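Side-chain contacts in hypothetical protein AQ_1575 (PDB 1LFP), which belongs to the TACO1 family and may bind DNA as a regulator of transcription: residues S26-E31 with I53-K58; P41-E44 with R48-T51; E112-F117 with G122-S127; E150-K155 with E169-Y174; A161-P166 with T200-S205. All coordinates share one frame; numbering follows the deposited sequence.

Overall arrangement
Interactions 1 and 2 lie in the helical N-terminal part and share helix 47-58. They touch through a salt bridge between Glu-31 and Arg-48. Interaction 1 is sparse apolar helix packing, partly buried. Interaction 2 is a surface contact, where an arginine binds a backbone carbonyl. Interaction 3 stands apart, its centre about 33 Å from that of interaction 2. It is partly buried and joins a helix to the edge strand of the mixed sheet by apolar packing and one backbone bond. Interactions 4 and 5 belong to the four-stranded antiparallel sheet and touch through backbone pairing of strands 163-165 and 170-175. Interaction 4 is buried and mainly apolar, whereas interaction 5 is a surface salt bridge.

Interaction 1 (S26-E31 with I53-K58); sequences SKLIRE and IEQAKK
Leu-28 and Ala-56 mark the closest backbone approach of two helices, with their CA atoms 6.3 Å apart. Residues 26-31 belong to helix 21-39 and residues 53-58 to helix 47-58. Both segments keep regular helical bonding, for example from Arg-30 N to Ser-26 O at 3.1 Å and from Lys-57 N to Ile-53 O at 3.0 Å. The backbone N-H groups of these turns are therefore used within each helix, and none bonds across.

The contact is carried by Leu-28. It leaves its helix toward the other, and with CG anti to the carbonyl carbon (chi1 -82°) its methyl CD1 reaches Gln-55. CD1 meets Gln-55 CB at 4.1 Å. The same CD1 of Leu-28 lies 4.3 Å from Ala-56 N, so it rests against backbone as well as side chain. The side chains of Leu-28 and Gln-55 cross at about a right angle, and Gln-55 offers its CB to the leucine.

Ala-56 is buried, and its small side chain also packs on Met-61 and on Ile-66 of helix 63-74. Charges lie at the margins: Glu-31 pairs with Arg-48, and Lys-27 with Glu-226. The join between the helices at this level is thus purely van der Waals, a single leucine methyl set against a neighbouring turn, with polar links placed around it.

Interaction 2 (P41-E44 with R48-T51); sequences PNPE and RLRT
Pro-43 O receives two N-H groups from the Arg-50 side chain. Residues 43-44 form the start of a 3-10 segment, which leads into helix 47-58. The NE of Arg-50 bonds to Pro-43 O at a modelled 2.4 Å, a very short value whose exact length is doubtful. The NH2 of Arg-50 adds a weak bond to Pro-43 O at 2.8 Å, bent to 127° at the hydrogen. The carbonyl oxygen sits at the guanidinium edge, near its plane. Bends at chi2 (108°) and chi3 (37°) fold the arginine back to reach it.

Glu-44 O is served by a water, which donates to it at 3.2 Å. The same water accepts a weak bond from Arg-50 NH2, so it bridges the two. On the helix, Thr-51 OG1 is bonded to Pro-47 O.

Apolar packing completes the contact. Pro-43 CB lies 3.9 Å from Arg-50 CD, so the proline ring also backs the arginine chain. Leu-49 CD2 lies 4.1 Å from Pro-43 CD and 3.7 Å from Pro-41 O. Leu-49 also packs on Thr-36 of helix 21-39.

The turn between two helices is thus closed by a guanidinium whose edge is set on a backbone carbonyl. The positive charge meets a neutral dipole here, so the bond is polar but not a salt bridge.

Interaction 3 (E112-F117 with G122-S127); sequences EVRHVF and GNLGAS
Leu-124 packs against Val-113, Arg-114 and Phe-117 where helix 106-119 returns to the sheet. The helix joins strand 95-103 to the short edge strand 123-124, with strand 83-91 between them, a split beta-alpha-beta arrangement. Backbone hydrogen bonds pair Asn-123 with Tyr-90 and Gly-125 with Glu-88.

The apolar packing centres on Leu-124. Its CD2 meets Val-113 CG1 at 4.1 Å and Arg-114 CB at 3.8 Å. Its CB meets Phe-117 CD2 at 4.1 Å. One face of the Phe-117 ring lies over Leu-124 CA, which is offset toward the rim. Gly-122 C sits at the ring edge, and Phe-117 CD1 lies 3.5 Å from Asn-123 N. A smaller alanine in place of Phe-117 would probably leave a gap over Leu-124 and strip the cover from the backbone of Gly-122 and Asn-123. Val-113 also packs on Leu-225 of helix 212-226.

The arginine contact is of another kind. Arg-114 CG is anti to the backbone N (chi1 -170°) and the chain bends at chi3. One face of the guanidinium is thereby laid on Leu-124 CD2, which lies over its centre, 3.9 Å from Arg-114 CZ.

Polar links are few. A water accepts from Leu-124 N at 2.8 Å and from Asn-123 ND2, and donates weakly to Arg-114 O. The turn after the helix is closed by a bond from Gly-122 N to Phe-117 O at 2.7 Å, with the donor 37° out of the carbonyl plane.

Interaction 4 (E150-K155 with E169-Y174); sequences EELLEK and EVHIIY
Leu-152 and His-171 are the closest backbone pair, their CA atoms 8.3 Å apart, where helix 149-159 lies over strand 170-175. The strand alternates: the side chains of His-171 and Ile-173 leave the backbone toward the helix, and that of Ile-172 leaves away from it.

Leu-152 fills the interface from the helix side. With CG anti to the backbone N (chi1 -177°), its two methyls divide between two strand residues. Leu-152 CD1 meets the Ile-173 CD1 methyl at 4.4 Å. CD2 goes to His-171 and approaches its ring obliquely, but the modelled spacing there is too short to be trusted. Leu-152 and His-171 run antiparallel alongside one another. Leu-152 also packs on Val-142 of the next strand. The ring nitrogen ND1 of His-171 is hydrogen-bonded to Gly-167 N.

The charged pair of the helix does not reach across. Lys-155 NZ forms a salt bridge with Glu-151 OE1 at 3.0 Å, coming from above the carboxylate plane, and Lys-155 NZ also bonds to Leu-190 O.

Within these two segments no hydrogen bond or salt bridge crosses. The join rests on Leu-152 packed on Ile-173 and against the side chain of His-171, a buried heterocycle whose ND1 is satisfied by backbone.

Interaction 5 (A161-P166 with T200-S205); sequences AEDVQP and TWKPIS
The Asp-163 carboxylate receives Lys-202 at one oxygen, OD1. The ammonium comes in on the anti side of that oxygen, 19° out of the carboxylate plane. Another flat group is close by: the ring of Tyr-174, on strand 170-175, makes a cation-pi contact with Lys-202.

The salt bridge from Lys-202 NZ to Asp-163 OD1 is also a hydrogen bond, at 2.8 Å. Lys-202 CE is close as well, 3.1 Å from Asp-163 OD1. The lysine runs extended from the strand and turns at the last torsion (chi4 -93°), which brings NZ onto the oxygen. The two side chains cross at about a right angle.

Asp-163 and Lys-202 sit on the two outermost strands of the four-stranded antiparallel sheet, with two strands between them. Their CA atoms are only 10.4 Å apart, consistent with a strongly curled sheet. A classic beta bulge at Glu-162 and Asp-163 places both residues opposite Tyr-174 of the neighbouring strand. Replacing Asp-163 with an alanine would probably leave the Lys-202 ammonium without its anionic mate and freer to turn.

The contact is electrostatic and lies at the surface. It ties the two sheet edges through one charge pair, and the ring of Tyr-174 probably adds to the stabilisation of the lysine's charge.

Interaction 1 (S26-E31 with I53-K58)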
# COMPACT_ATOMS: atom_id res chain seq x y z
N SER A 26 -7.43 4.85 10.54
CA SER A 26 -6.93 3.77 11.38
C SER A 26 -5.60 3.30 10.80
O SER A 26 -4.64 3.08 11.53
CB SER A 26 -7.97 2.65 11.45
OG SER A 26 -7.44 1.55 12.17
N LYS A 27 -5.55 3.15 9.47
CA LYS A 27 -4.34 2.71 8.80
C LYS A 27 -3.27 3.80 8.85
O LYS A 27 -2.07 3.49 8.99
CB LYS A 27 -4.68 2.29 7.36
CG LYS A 27 -5.61 1.04 7.38
CD LYS A 27 -6.01 0.45 6.03
CE LYS A 27 -6.77 -0.90 6.25
NZ LYS A 27 -7.10 -1.57 4.98
N LEU A 28 -3.66 5.07 8.77
CA LEU A 28 -2.63 6.09 8.84
C LEU A 28 -2.02 6.14 10.25
O LEU A 28 -0.82 6.39 10.41
CB LEU A 28 -3.18 7.45 8.45
CG LEU A 28 -3.26 7.69 6.93
CD1 LEU A 28 -1.87 7.96 6.39
CD2 LEU A 28 -3.85 6.50 6.22
N ILE A 29 -2.86 5.92 11.25
CA ILE A 29 -2.41 5.89 12.65
C ILE A 29 -1.39 4.75 12.82
O ILE A 29 -0.33 4.94 13.45
CB ILE A 29 -3.61 5.65 13.57
CG1 ILE A 29 -4.49 6.92 13.59
CG2 ILE A 29 -3.12 5.24 14.96
CD1 ILE A 29 -5.73 6.82 14.44
N ARG A 30 -1.71 3.58 12.27
CA ARG A 30 -0.79 2.42 12.35
C ARG A 30 0.57 2.75 11.74
O ARG A 30 1.60 2.42 12.32
CB ARG A 30 -1.36 1.23 11.59
CG ARG A 30 -1.70 0.03 12.41
CD ARG A 30 -2.84 0.32 13.28
NE ARG A 30 -3.52 -0.91 13.65
CZ ARG A 30 -4.71 -1.27 13.18
NH1 ARG A 30 -5.35 -0.49 12.33
NH2 ARG A 30 -5.24 -2.43 13.55
N GLU A 31 0.57 3.36 10.55
CA GLU A 31 1.81 3.73 9.88
C GLU A 31 2.65 4.68 10.72
O GLU A 31 3.88 4.53 10.82
CB GLU A 31 1.50 4.30 8.49
CG GLU A 31 2.68 4.87 7.70
CD GLU A 31 3.83 3.88 7.41
OE1 GLU A 31 4.90 4.38 6.99
OE2 GLU A 31 3.71 2.63 7.53
N ILE A 53 3.43 11.55 8.70
CA ILE A 53 2.80 12.73 9.28
C ILE A 53 2.20 13.59 8.18
O ILE A 53 1.07 14.06 8.29
CB ILE A 53 3.82 13.57 10.09
CG1 ILE A 53 4.13 12.82 11.40
CG2 ILE A 53 3.26 14.99 10.37
CD1 ILE A 53 5.16 13.52 12.28
N GLU A 54 2.94 13.76 7.09
CA GLU A 54 2.49 14.56 5.97
C GLU A 54 1.23 14.02 5.28
O GLU A 54 0.35 14.77 4.89
CB GLU A 54 3.64 14.65 4.97
CG GLU A 54 3.31 15.28 3.65
CD GLU A 54 4.39 14.96 2.61
OE1 GLU A 54 5.57 15.27 2.87
OE2 GLU A 54 4.04 14.41 1.54
N GLN A 55 1.16 12.70 5.14
CA GLN A 55 0.04 12.04 4.50
C GLN A 55 -1.19 12.13 5.36
O GLN A 55 -2.32 12.18 4.88
CB GLN A 55 0.39 10.57 4.25
CG GLN A 55 0.44 10.21 2.78
CD GLN A 55 -0.60 9.17 2.40
OE1 GLN A 55 -1.78 9.49 2.23
NE2 GLN A 55 -0.18 7.92 2.30
N ALA A 56 -0.96 12.11 6.66
CA ALA A 56 -2.05 12.20 7.61
C ALA A 56 -2.61 13.59 7.53
O ALA A 56 -3.80 13.78 7.59
CB ALA A 56 -1.54 11.92 9.01
N LYS A 57 -1.73 14.59 7.42
CA LYS A 57 -2.21 15.96 7.37
C LYS A 57 -2.98 16.17 6.08
O LYS A 57 -3.99 16.85 6.06
CB LYS A 57 -1.04 16.93 7.47
CG LYS A 57 -0.50 17.08 8.87
CD LYS A 57 0.61 18.12 8.94
CE LYS A 57 0.93 18.48 10.38
NZ LYS A 57 1.29 17.29 11.19
N LYS A 58 -2.50 15.56 5.01
CA LYS A 58 -3.14 15.72 3.72
C LYS A 58 -4.52 15.12 3.65
O LYS A 58 -5.36 15.60 2.87
CB LYS A 58 -2.26 15.14 2.63
CG LYS A 58 -2.25 15.98 1.37
CD LYS A 58 -1.77 17.41 1.68
CE LYS A 58 -0.35 17.43 2.27
NZ LYS A 58 0.70 17.02 1.28

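Interaction 2 (P41-E44 with R48-T51)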
# COMPACT_ATOMS: atom_id res chain seq x y z
N PRO A 41 10.48 8.79 17.60
CA PRO A 41 9.42 9.80 17.58
C PRO A 41 9.86 11.18 17.08
O PRO A 41 9.04 12.07 16.88
CB PRO A 41 8.96 9.82 19.04
CG PRO A 41 10.27 9.68 19.74
CD PRO A 41 10.92 8.54 18.98
N ASN A 42 11.16 11.35 16.88
CA ASN A 42 11.67 12.63 16.41
C ASN A 42 11.79 12.55 14.89
O ASN A 42 12.69 11.90 14.37
CB ASN A 42 13.04 12.92 17.03
CG ASN A 42 13.63 14.22 16.52
OD1 ASN A 42 14.73 14.64 16.92
ND2 ASN A 42 12.92 14.86 15.60
N PRO A 43 10.87 13.20 14.17
CA PRO A 43 10.89 13.18 12.71
C PRO A 43 12.18 13.61 12.05
O PRO A 43 12.45 13.24 10.92
CB PRO A 43 9.70 14.07 12.34
CG PRO A 43 9.54 14.95 13.53
CD PRO A 43 9.74 14.00 14.66
N GLU A 44 12.99 14.40 12.75
CA GLU A 44 14.22 14.86 12.14
C GLU A 44 15.18 13.72 11.80
O GLU A 44 15.97 13.82 10.86
CB GLU A 44 14.87 15.89 13.06
CG GLU A 44 13.92 17.03 13.38
CD GLU A 44 14.55 18.10 14.25
OE1 GLU A 44 13.88 19.11 14.52
OE2 GLU A 44 15.72 17.92 14.65
N ARG A 48 10.66 8.23 7.32
CA ARG A 48 9.38 7.54 7.17
C ARG A 48 8.29 8.24 7.97
O ARG A 48 7.16 8.41 7.47
CB ARG A 48 9.51 6.06 7.58
CG ARG A 48 8.25 5.23 7.33
CD ARG A 48 8.51 3.77 7.66
NE ARG A 48 7.28 2.98 7.60
CZ ARG A 48 7.21 1.67 7.77
NH1 ARG A 48 8.31 0.98 8.00
NH2 ARG A 48 6.03 1.06 7.68
N LEU A 49 8.60 8.62 9.21
CA LEU A 49 7.66 9.31 10.08
C LEU A 49 7.29 10.66 9.51
O LEU A 49 6.13 11.07 9.54
CB LEU A 49 8.26 9.48 11.48
CG LEU A 49 7.35 10.25 12.44
CD1 LEU A 49 6.01 9.49 12.57
CD2 LEU A 49 8.05 10.37 13.80
N ARG A 50 8.28 11.35 8.95
CA ARG A 50 8.04 12.65 8.34
C ARG A 50 6.98 12.49 7.24
O ARG A 50 6.07 13.31 7.10
CB ARG A 50 9.36 13.15 7.76
CG ARG A 50 9.48 14.63 7.60
CD ARG A 50 10.46 15.18 8.64
NE ARG A 50 11.60 14.28 8.88
CZ ARG A 50 12.60 14.08 8.03
NH1 ARG A 50 12.63 14.72 6.87
NH2 ARG A 50 13.59 13.25 8.34
N THR A 51 7.07 11.40 6.50
CA THR A 51 6.13 11.19 5.42
C THR A 51 4.76 10.74 5.89
O THR A 51 3.74 11.10 5.30
CB THR A 51 6.69 10.14 4.45
OG1 THR A 51 7.97 10.60 3.98
CG2 THR A 51 5.73 9.94 3.28
O HOH W 1 16.63 12.51 7.96

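Interaction 3 (E112-F117 with G122-S127)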
# COMPACT_ATOMS: atom_id res chain seq x y z
N GLU A 112 -7.52 -14.33 10.64
CA GLU A 112 -8.45 -13.54 9.84
C GLU A 112 -8.06 -13.65 8.36
O GLU A 112 -8.91 -13.80 7.47
CB GLU A 112 -8.39 -12.07 10.25
CG GLU A 112 -8.53 -11.80 11.74
CD GLU A 112 -8.22 -10.35 12.11
OE1 GLU A 112 -8.77 -9.45 11.47
OE2 GLU A 112 -7.44 -10.11 13.05
N VAL A 113 -6.76 -13.60 8.12
CA VAL A 113 -6.26 -13.63 6.74
C VAL A 113 -6.46 -15.00 6.13
O VAL A 113 -6.93 -15.11 4.98
CB VAL A 113 -4.80 -13.19 6.68
CG1 VAL A 113 -4.23 -13.48 5.31
CG2 VAL A 113 -4.70 -11.69 6.97
N ARG A 114 -6.17 -16.04 6.91
CA ARG A 114 -6.36 -17.39 6.45
C ARG A 114 -7.83 -17.57 6.09
O ARG A 114 -8.11 -18.08 5.03
CB ARG A 114 -5.98 -18.42 7.51
CG ARG A 114 -5.94 -19.87 6.97
CD ARG A 114 -5.40 -20.86 8.01
NE ARG A 114 -4.05 -20.50 8.47
CZ ARG A 114 -2.92 -20.75 7.80
NH1 ARG A 114 -2.95 -21.37 6.62
NH2 ARG A 114 -1.75 -20.37 8.31
N HIS A 115 -8.75 -17.09 6.95
CA HIS A 115 -10.17 -17.25 6.67
C HIS A 115 -10.51 -16.56 5.37
O HIS A 115 -11.22 -17.13 4.56
CB HIS A 115 -11.06 -16.65 7.78
CG HIS A 115 -11.20 -17.52 9.00
ND1 HIS A 115 -10.15 -17.77 9.86
CD2 HIS A 115 -12.26 -18.21 9.50
CE1 HIS A 115 -10.55 -18.58 10.83
NE2 HIS A 115 -11.83 -18.86 10.63
N VAL A 116 -10.02 -15.33 5.19
CA VAL A 116 -10.33 -14.63 3.94
C VAL A 116 -9.86 -15.41 2.72
O VAL A 116 -10.58 -15.54 1.72
CB VAL A 116 -9.66 -13.24 3.88
CG1 VAL A 116 -9.97 -12.57 2.55
CG2 VAL A 116 -10.13 -12.38 5.07
N PHE A 117 -8.64 -15.91 2.77
CA PHE A 117 -8.11 -16.67 1.63
C PHE A 117 -8.99 -17.89 1.31
O PHE A 117 -9.41 -18.09 0.18
CB PHE A 117 -6.69 -17.13 1.93
CG PHE A 117 -5.61 -16.20 1.39
CD1 PHE A 117 -5.16 -16.32 0.08
CD2 PHE A 117 -5.03 -15.23 2.22
CE1 PHE A 117 -4.14 -15.50 -0.43
CE2 PHE A 117 -4.00 -14.39 1.71
CZ PHE A 117 -3.56 -14.53 0.38
N GLY A 122 -8.85 -19.35 -2.12
CA GLY A 122 -7.41 -19.18 -2.13
C GLY A 122 -6.82 -20.00 -1.01
O GLY A 122 -7.51 -20.84 -0.42
N ASN A 123 -5.56 -19.73 -0.69
CA ASN A 123 -4.86 -20.46 0.34
C ASN A 123 -3.68 -19.70 0.89
O ASN A 123 -2.73 -19.43 0.18
CB ASN A 123 -4.33 -21.78 -0.20
CG ASN A 123 -3.82 -22.68 0.89
OD1 ASN A 123 -2.89 -23.46 0.67
ND2 ASN A 123 -4.43 -22.59 2.07
N LEU A 124 -3.73 -19.38 2.18
CA LEU A 124 -2.62 -18.69 2.81
C LEU A 124 -1.50 -19.71 2.92
O LEU A 124 -1.73 -20.84 3.34
CB LEU A 124 -3.03 -18.22 4.19
CG LEU A 124 -1.94 -17.54 5.01
CD1 LEU A 124 -1.33 -16.33 4.29
CD2 LEU A 124 -2.62 -17.13 6.30
N GLY A 125 -0.29 -19.31 2.53
CA GLY A 125 0.85 -20.19 2.59
C GLY A 125 1.84 -19.74 3.66
O GLY A 125 1.52 -18.90 4.51
N ALA A 126 3.03 -20.31 3.61
CA ALA A 126 4.06 -20.00 4.57
C ALA A 126 4.98 -18.91 4.06
O ALA A 126 4.99 -18.59 2.87
CB ALA A 126 4.89 -21.24 4.86
N SER A 127 5.73 -18.32 4.98
CA SER A 127 6.67 -17.28 4.66
C SER A 127 7.56 -17.78 3.55
O SER A 127 8.10 -18.89 3.61
CB SER A 127 7.52 -16.93 5.88
OG SER A 127 6.74 -16.29 6.87
O HOH W 2 -5.98 -20.16 3.60

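Interaction 4 (E150-K155 with E169-Y174)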
# COMPACT_ATOMS: atom_id res chain seq x y z
N GLU A 150 1.97 13.46 -20.16
CA GLU A 150 3.23 13.91 -20.75
C GLU A 150 4.24 14.53 -19.79
O GLU A 150 5.38 14.08 -19.71
CB GLU A 150 2.95 14.90 -21.88
CG GLU A 150 4.18 15.24 -22.71
CD GLU A 150 3.94 16.35 -23.71
OE1 GLU A 150 4.86 16.67 -24.48
OE2 GLU A 150 2.82 16.90 -23.72
N GLU A 151 3.82 15.58 -19.09
CA GLU A 151 4.70 16.28 -18.15
C GLU A 151 5.24 15.35 -17.09
O GLU A 151 6.43 15.38 -16.77
CB GLU A 151 3.93 17.43 -17.48
CG GLU A 151 4.51 17.85 -16.15
CD GLU A 151 3.43 18.14 -15.11
OE1 GLU A 151 3.71 17.97 -13.91
OE2 GLU A 151 2.31 18.54 -15.50
N LEU A 152 4.36 14.53 -16.54
CA LEU A 152 4.75 13.61 -15.51
C LEU A 152 5.68 12.52 -16.00
O LEU A 152 6.65 12.17 -15.32
CB LEU A 152 3.52 12.97 -14.90
CG LEU A 152 3.97 12.07 -13.75
CD1 LEU A 152 4.17 12.92 -12.50
CD2 LEU A 152 2.96 10.98 -13.54
N LEU A 153 5.38 11.98 -17.18
CA LEU A 153 6.20 10.93 -17.76
C LEU A 153 7.62 11.49 -17.89
O LEU A 153 8.58 10.81 -17.55
CB LEU A 153 5.64 10.51 -19.13
CG LEU A 153 5.07 9.09 -19.36
CD1 LEU A 153 4.62 8.42 -18.09
CD2 LEU A 153 3.91 9.18 -20.33
N GLU A 154 7.75 12.74 -18.32
CA GLU A 154 9.07 13.34 -18.47
C GLU A 154 9.74 13.54 -17.11
O GLU A 154 10.91 13.20 -16.93
CB GLU A 154 9.00 14.68 -19.20
CG GLU A 154 8.61 15.86 -18.31
CD GLU A 154 9.11 17.20 -18.82
OE1 GLU A 154 8.91 18.22 -18.11
OE2 GLU A 154 9.71 17.23 -19.92
N LYS A 155 9.01 14.10 -16.15
CA LYS A 155 9.61 14.31 -14.85
C LYS A 155 10.07 13.04 -14.18
O LYS A 155 11.11 13.02 -13.52
CB LYS A 155 8.65 15.09 -13.97
CG LYS A 155 8.63 16.57 -14.33
CD LYS A 155 7.64 17.37 -13.51
CE LYS A 155 7.41 18.73 -14.12
NZ LYS A 155 6.32 19.46 -13.41
N GLU A 169 -6.78 7.91 -12.70
CA GLU A 169 -6.97 8.67 -11.48
C GLU A 169 -5.63 8.97 -10.83
O GLU A 169 -5.43 10.02 -10.23
CB GLU A 169 -7.84 7.85 -10.54
CG GLU A 169 -7.50 6.37 -10.60
CD GLU A 169 -8.65 5.51 -10.14
OE1 GLU A 169 -8.52 4.26 -10.18
OE2 GLU A 169 -9.69 6.08 -9.75
N VAL A 170 -4.72 8.01 -10.94
CA VAL A 170 -3.42 8.21 -10.35
C VAL A 170 -2.31 7.63 -11.21
O VAL A 170 -2.48 6.64 -11.94
CB VAL A 170 -3.36 7.60 -8.93
CG1 VAL A 170 -3.51 6.08 -8.97
CG2 VAL A 170 -2.07 8.00 -8.26
N HIS A 171 -1.17 8.29 -11.15
CA HIS A 171 -0.01 7.85 -11.89
C HIS A 171 0.84 7.19 -10.84
O HIS A 171 0.85 7.60 -9.69
CB HIS A 171 0.68 9.05 -12.52
CG HIS A 171 -0.17 9.78 -13.52
ND1 HIS A 171 -0.86 9.14 -14.52
CD2 HIS A 171 -0.39 11.11 -13.70
CE1 HIS A 171 -1.47 10.03 -15.28
NE2 HIS A 171 -1.20 11.24 -14.81
N ILE A 172 1.53 6.12 -11.22
CA ILE A 172 2.36 5.39 -10.29
C ILE A 172 3.81 5.42 -10.71
O ILE A 172 4.15 5.15 -11.85
CB ILE A 172 1.92 3.94 -10.22
CG1 ILE A 172 0.53 3.86 -9.60
CG2 ILE A 172 2.96 3.12 -9.48
CD1 ILE A 172 -0.12 2.48 -9.74
N ILE A 173 4.68 5.70 -9.74
CA ILE A 173 6.10 5.75 -10.01
C ILE A 173 6.80 4.81 -9.06
O ILE A 173 6.56 4.85 -7.86
CB ILE A 173 6.65 7.18 -9.78
CG1 ILE A 173 6.10 8.09 -10.88
CG2 ILE A 173 8.20 7.17 -9.80
CD1 ILE A 173 6.36 9.58 -10.64
N TYR A 174 7.63 3.92 -9.61
CA TYR A 174 8.37 2.99 -8.77
C TYR A 174 9.80 3.42 -8.68
O TYR A 174 10.35 3.95 -9.65
CB TYR A 174 8.36 1.59 -9.35
CG TYR A 174 7.07 0.88 -9.19
CD1 TYR A 174 6.79 0.19 -8.02
CD2 TYR A 174 6.13 0.87 -10.20
CE1 TYR A 174 5.63 -0.50 -7.86
CE2 TYR A 174 4.94 0.16 -10.06
CZ TYR A 174 4.71 -0.53 -8.88
OH TYR A 174 3.57 -1.27 -8.71

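Interaction 5 (A161-P166 with T200-S205)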
# COMPACT_ATOMS: atom_id res chain seq x y z
N ALA A 161 13.50 7.46 -12.27
CA ALA A 161 12.69 6.34 -11.77
C ALA A 161 12.98 4.94 -12.34
O ALA A 161 13.58 4.77 -13.39
CB ALA A 161 11.22 6.65 -11.96
N GLU A 162 12.48 3.95 -11.62
CA GLU A 162 12.64 2.55 -11.97
C GLU A 162 11.58 2.12 -12.99
O GLU A 162 11.86 1.33 -13.91
CB GLU A 162 12.55 1.73 -10.68
CG GLU A 162 12.77 0.24 -10.82
CD GLU A 162 14.22 -0.14 -11.05
OE1 GLU A 162 14.46 -1.32 -11.34
OE2 GLU A 162 15.12 0.72 -10.93
N ASP A 163 10.36 2.65 -12.85
CA ASP A 163 9.25 2.29 -13.72
C ASP A 163 8.09 3.27 -13.57
O ASP A 163 7.83 3.77 -12.47
CB ASP A 163 8.76 0.88 -13.36
CG ASP A 163 7.82 0.31 -14.39
OD1 ASP A 163 7.21 -0.74 -14.09
OD2 ASP A 163 7.70 0.90 -15.49
N VAL A 164 7.38 3.56 -14.65
CA VAL A 164 6.24 4.48 -14.55
C VAL A 164 5.02 3.96 -15.28
O VAL A 164 5.12 3.41 -16.38
CB VAL A 164 6.59 5.84 -15.13
CG1 VAL A 164 7.71 6.47 -14.32
CG2 VAL A 164 7.00 5.68 -16.58
N GLN A 165 3.86 4.14 -14.68
CA GLN A 165 2.64 3.70 -15.33
C GLN A 165 1.53 4.72 -15.12
O GLN A 165 1.08 4.94 -14.01
CB GLN A 165 2.22 2.31 -14.83
CG GLN A 165 2.09 2.16 -13.33
CD GLN A 165 1.82 0.71 -12.95
OE1 GLN A 165 2.68 -0.15 -13.12
NE2 GLN A 165 0.63 0.44 -12.43
N PRO A 166 1.07 5.36 -16.21
CA PRO A 166 -0.00 6.35 -16.11
C PRO A 166 -1.26 5.72 -15.54
O PRO A 166 -1.40 4.50 -15.55
CB PRO A 166 -0.21 6.80 -17.56
CG PRO A 166 1.09 6.46 -18.25
CD PRO A 166 1.44 5.13 -17.62
N THR A 200 6.75 -0.81 -1.19
CA THR A 200 5.79 -1.86 -1.54
C THR A 200 6.55 -3.00 -2.23
O THR A 200 7.79 -3.01 -2.27
CB THR A 200 4.68 -1.32 -2.47
OG1 THR A 200 3.66 -2.30 -2.60
CG2 THR A 200 5.22 -0.97 -3.84
N TRP A 201 5.81 -3.97 -2.75
CA TRP A 201 6.44 -5.09 -3.47
C TRP A 201 5.81 -5.07 -4.86
O TRP A 201 4.63 -4.79 -4.97
CB TRP A 201 6.13 -6.41 -2.78
CG TRP A 201 6.83 -6.56 -1.52
CD1 TRP A 201 6.56 -5.89 -0.36
CD2 TRP A 201 7.99 -7.37 -1.27
NE1 TRP A 201 7.50 -6.23 0.60
CE2 TRP A 201 8.38 -7.14 0.06
CE3 TRP A 201 8.74 -8.27 -2.05
CZ2 TRP A 201 9.49 -7.79 0.64
CZ3 TRP A 201 9.84 -8.92 -1.47
CH2 TRP A 201 10.20 -8.67 -0.13
N LYS A 202 6.61 -5.29 -5.90
CA LYS A 202 6.11 -5.24 -7.27
C LYS A 202 6.32 -6.59 -7.95
O LYS A 202 7.39 -7.17 -7.89
CB LYS A 202 6.92 -4.16 -8.04
CG LYS A 202 6.50 -3.97 -9.52
CD LYS A 202 7.36 -2.87 -10.15
CE LYS A 202 6.81 -2.40 -11.53
NZ LYS A 202 7.41 -3.12 -12.67
N PRO A 203 5.28 -7.13 -8.62
CA PRO A 203 5.51 -8.43 -9.28
C PRO A 203 6.57 -8.34 -10.37
O PRO A 203 6.66 -7.32 -11.08
CB PRO A 203 4.12 -8.79 -9.84
CG PRO A 203 3.45 -7.47 -9.96
CD PRO A 203 3.89 -6.70 -8.76
N ILE A 204 7.38 -9.39 -10.50
CA ILE A 204 8.43 -9.41 -11.51
C ILE A 204 7.85 -9.93 -12.81
O ILE A 204 8.48 -9.87 -13.87
CB ILE A 204 9.60 -10.31 -11.08
CG1 ILE A 204 9.18 -11.78 -11.08
CG2 ILE A 204 10.02 -9.93 -9.63
CD1 ILE A 204 10.41 -12.73 -10.98
N SER A 205 6.64 -10.47 -12.71
CA SER A 205 5.93 -11.01 -13.87
C SER A 205 4.48 -11.20 -13.43
O SER A 205 4.20 -11.24 -12.23
CB SER A 205 6.52 -12.34 -14.30
OG SER A 205 6.02 -12.69 -15.58